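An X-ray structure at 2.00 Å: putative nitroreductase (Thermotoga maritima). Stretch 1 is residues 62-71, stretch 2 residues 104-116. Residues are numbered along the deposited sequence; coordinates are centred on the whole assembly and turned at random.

Stretch 1, residues 62-71: FPSYIYAKAE
Stretch 2, residues 104-116: SPHPDVPYIIVFG

How do the two backbones run? Strand 112-116 lies beside the extended segment around residues 64-67, nearly antiparallel: their N-to-C directions differ by 147° and the axes approach to 4.5 Å. Tyr-65 faces Val-114 as a non-hydrogen-bonded pair, CA to CA 4.0 Å, and Ile-66 faces Ile-113 as a hydrogen-bonded pair, CA to CA 5.1 Å. Phi/psi are extended, -148/152 at Tyr-65, -113/148 at Ile-66, -117/103 at Ile-113 and -80/152 at Val-114. A cis peptide bond precedes Pro-63.

What bonds join them? Ile-66 and Ile-113 exchange two: Ile-66 N to Ile-113 O and Ile-113 N to Ile-66 O, each 2.9 Å and nearly straight. Phe-115 N donates to Ser-64 O at 2.8 Å. The return link is a water, accepting from Ser-64 N (3.1 Å) and donating to Phe-115 O (2.7 Å). Farther along, Ala-70 N reaches Asp-108 O at 3.2 Å, tying the loops together.

Which side chains meet on the Tyr-65 and Val-114 face? Tyr-65 (chi1 p, chi2 84°) places CB 3.8 Å from Val-114 CG1 (chi1 m). Ile-112 (p, t) sets CD1 over one face of the tyrosine ring, 3.9 Å from Tyr-65 CG, a CH-pi contact with the ring's pi cloud.

What fills the face of Ser-64, Ile-66, Ile-113 and Phe-115? Phe-115 (chi1 p, chi2 -74°) leaves the strand on this face, and the end of its side chain comes nearer the first stretch. Ser-64 (m) lays CB over one ring face, 3.7 Å from Phe-115 CE1, again CH-pi, and Ile-66 (m, t) brings CG1 3.8 Å from that same Phe-115 CE1. Ile-113 (m, t) shares the face.

How does the packing continue? Tyr-67 (p) sets CB 3.7 Å from Val-109 CG1 (t), and Ala-70 CB rests 3.8 Å from Pro-110 CG, aliphatic carbons meeting at van der Waals distance.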

# COMPACT_ATOMS: atom_id res chain seq x y z
N PHE A 62 9.17 0.41 20.73
CA PHE A 62 7.75 0.75 20.66
C PHE A 62 7.61 2.18 20.10
O PHE A 62 8.13 3.13 20.69
CB PHE A 62 7.08 0.64 22.03
CG PHE A 62 5.65 1.10 22.03
CD1 PHE A 62 4.69 0.42 21.28
CD2 PHE A 62 5.25 2.21 22.76
CE1 PHE A 62 3.37 0.84 21.26
CE2 PHE A 62 3.93 2.64 22.75
CZ PHE A 62 2.99 1.95 22.00
N PRO A 63 6.93 2.35 18.97
CA PRO A 63 6.25 1.27 18.26
C PRO A 63 7.23 0.39 17.47
O PRO A 63 8.43 0.83 17.27
CB PRO A 63 5.28 2.03 17.33
CG PRO A 63 5.99 3.30 17.04
CD PRO A 63 6.79 3.64 18.27
N SER A 64 6.67 -0.78 17.02
CA SER A 64 7.36 -1.61 16.04
C SER A 64 7.31 -0.92 14.69
O SER A 64 6.30 -0.28 14.34
CB SER A 64 6.70 -2.99 15.90
OG SER A 64 6.72 -3.70 17.12
N TYR A 65 8.37 -1.08 13.90
CA TYR A 65 8.39 -0.52 12.55
C TYR A 65 9.20 -1.33 11.54
O TYR A 65 10.16 -2.02 11.89
CB TYR A 65 8.86 0.94 12.56
CG TYR A 65 10.29 1.15 12.99
CD1 TYR A 65 11.33 1.02 12.07
CD2 TYR A 65 10.61 1.51 14.29
CE1 TYR A 65 12.65 1.23 12.45
CE2 TYR A 65 11.93 1.72 14.68
CZ TYR A 65 12.95 1.58 13.75
OH TYR A 65 14.26 1.78 14.12
N ILE A 66 8.78 -1.20 10.28
CA ILE A 66 9.41 -1.85 9.14
C ILE A 66 10.03 -0.76 8.28
O ILE A 66 9.52 0.36 8.23
CB ILE A 66 8.36 -2.65 8.34
CG1 ILE A 66 7.97 -3.92 9.10
CG2 ILE A 66 8.88 -3.04 6.95
CD1 ILE A 66 6.75 -4.62 8.54
N TYR A 67 11.13 -1.09 7.62
CA TYR A 67 11.80 -0.15 6.74
C TYR A 67 12.82 -0.86 5.85
O TYR A 67 13.19 -2.01 6.09
CB TYR A 67 12.53 0.91 7.55
CG TYR A 67 13.66 0.33 8.35
CD1 TYR A 67 13.42 -0.32 9.55
CD2 TYR A 67 14.97 0.40 7.89
CE1 TYR A 67 14.45 -0.87 10.29
CE2 TYR A 67 16.02 -0.14 8.62
CZ TYR A 67 15.75 -0.78 9.83
OH TYR A 67 16.78 -1.33 10.56
N ALA A 68 13.28 -0.14 4.83
CA ALA A 68 14.36 -0.62 3.97
C ALA A 68 15.18 0.56 3.50
O ALA A 68 14.72 1.71 3.54
CB ALA A 68 13.79 -1.39 2.79
N LYS A 69 16.40 0.29 3.06
CA LYS A 69 17.24 1.33 2.48
C LYS A 69 16.81 1.54 1.04
O LYS A 69 16.57 0.58 0.30
CB LYS A 69 18.71 0.93 2.55
N ALA A 70 16.67 2.81 0.65
CA ALA A 70 16.39 3.16 -0.74
C ALA A 70 17.28 4.32 -1.18
O ALA A 70 17.68 5.15 -0.36
CB ALA A 70 14.91 3.51 -0.92
N GLU A 71 17.60 4.35 -2.46
CA GLU A 71 18.29 5.48 -3.07
C GLU A 71 17.27 6.59 -3.30
O GLU A 71 16.10 6.31 -3.51
CB GLU A 71 18.93 5.09 -4.40
CG GLU A 71 20.16 4.21 -4.27
CD GLU A 71 20.98 4.19 -5.54
OE1 GLU A 71 20.51 3.61 -6.55
OE2 GLU A 71 22.10 4.75 -5.54
N SER A 104 12.84 7.59 10.67
CA SER A 104 14.05 6.81 10.39
C SER A 104 15.28 7.21 11.23
O SER A 104 15.69 8.37 11.21
CB SER A 104 14.41 6.88 8.90
N PRO A 105 15.86 6.25 11.96
CA PRO A 105 17.13 6.48 12.65
C PRO A 105 18.33 6.32 11.71
O PRO A 105 19.43 6.75 12.05
CB PRO A 105 17.13 5.42 13.75
CG PRO A 105 16.29 4.30 13.22
CD PRO A 105 15.36 4.88 12.19
N HIS A 106 18.11 5.69 10.56
CA HIS A 106 19.12 5.59 9.51
C HIS A 106 18.87 6.67 8.45
O HIS A 106 17.73 6.84 8.01
CB HIS A 106 19.09 4.21 8.88
N PRO A 107 19.92 7.37 8.02
CA PRO A 107 19.77 8.50 7.10
C PRO A 107 19.60 8.13 5.62
O PRO A 107 19.65 9.03 4.77
CB PRO A 107 21.07 9.28 7.30
CG PRO A 107 22.07 8.22 7.62
CD PRO A 107 21.33 7.16 8.39
N ASP A 108 19.41 6.85 5.31
CA ASP A 108 19.18 6.39 3.94
C ASP A 108 17.85 5.65 3.82
O ASP A 108 17.65 4.85 2.90
CB ASP A 108 20.33 5.48 3.49
N VAL A 109 16.93 5.94 4.74
CA VAL A 109 15.60 5.33 4.76
C VAL A 109 14.58 6.46 4.55
O VAL A 109 14.53 7.39 5.34
CB VAL A 109 15.35 4.57 6.09
CG1 VAL A 109 13.93 4.04 6.19
CG2 VAL A 109 16.34 3.43 6.24
N PRO A 110 13.77 6.38 3.49
CA PRO A 110 12.81 7.45 3.18
C PRO A 110 11.69 7.58 4.22
O PRO A 110 11.38 8.68 4.68
CB PRO A 110 12.22 7.04 1.81
CG PRO A 110 13.04 5.89 1.33
CD PRO A 110 13.69 5.27 2.51
N TYR A 111 11.10 6.45 4.57
CA TYR A 111 10.04 6.41 5.56
C TYR A 111 10.15 5.12 6.37
O TYR A 111 10.68 4.12 5.88
CB TYR A 111 8.66 6.43 4.87
CG TYR A 111 8.37 7.66 4.04
CD1 TYR A 111 7.72 8.76 4.59
CD2 TYR A 111 8.71 7.71 2.69
CE1 TYR A 111 7.44 9.89 3.83
CE2 TYR A 111 8.43 8.84 1.92
CZ TYR A 111 7.79 9.92 2.49
OH TYR A 111 7.52 11.04 1.73
N ILE A 112 9.65 5.15 7.59
CA ILE A 112 9.37 3.90 8.29
C ILE A 112 7.86 3.65 8.23
O ILE A 112 7.07 4.56 7.97
CB ILE A 112 9.90 3.90 9.75
CG1 ILE A 112 9.17 4.93 10.62
CG2 ILE A 112 11.40 4.15 9.76
CD1 ILE A 112 9.51 4.85 12.10
N ILE A 113 7.48 2.40 8.44
CA ILE A 113 6.09 2.04 8.59
C ILE A 113 5.95 1.48 10.00
O ILE A 113 6.37 0.36 10.27
CB ILE A 113 5.69 0.99 7.54
CG1 ILE A 113 5.97 1.50 6.12
CG2 ILE A 113 4.22 0.62 7.69
CD1 ILE A 113 5.97 0.41 5.07
N VAL A 114 5.39 2.28 10.90
CA VAL A 114 5.14 1.79 12.25
C VAL A 114 3.86 0.98 12.23
O VAL A 114 3.00 1.20 11.38
CB VAL A 114 5.06 2.93 13.31
CG1 VAL A 114 6.40 3.67 13.41
CG2 VAL A 114 3.93 3.92 13.00
N PHE A 115 3.74 0.02 13.14
CA PHE A 115 2.53 -0.79 13.20
C PHE A 115 2.28 -1.39 14.58
O PHE A 115 3.18 -1.44 15.42
CB PHE A 115 2.57 -1.90 12.14
CG PHE A 115 3.64 -2.93 12.36
CD1 PHE A 115 4.98 -2.63 12.11
CD2 PHE A 115 3.32 -4.21 12.82
CE1 PHE A 115 5.97 -3.58 12.30
CE2 PHE A 115 4.31 -5.16 13.00
CZ PHE A 115 5.64 -4.85 12.75
N GLY A 116 1.05 -1.84 14.80
CA GLY A 116 0.62 -2.40 16.08
C GLY A 116 -0.89 -2.41 16.17
O GLY A 116 -1.57 -2.08 15.20
O HOH W 1 3.77 -1.35 18.09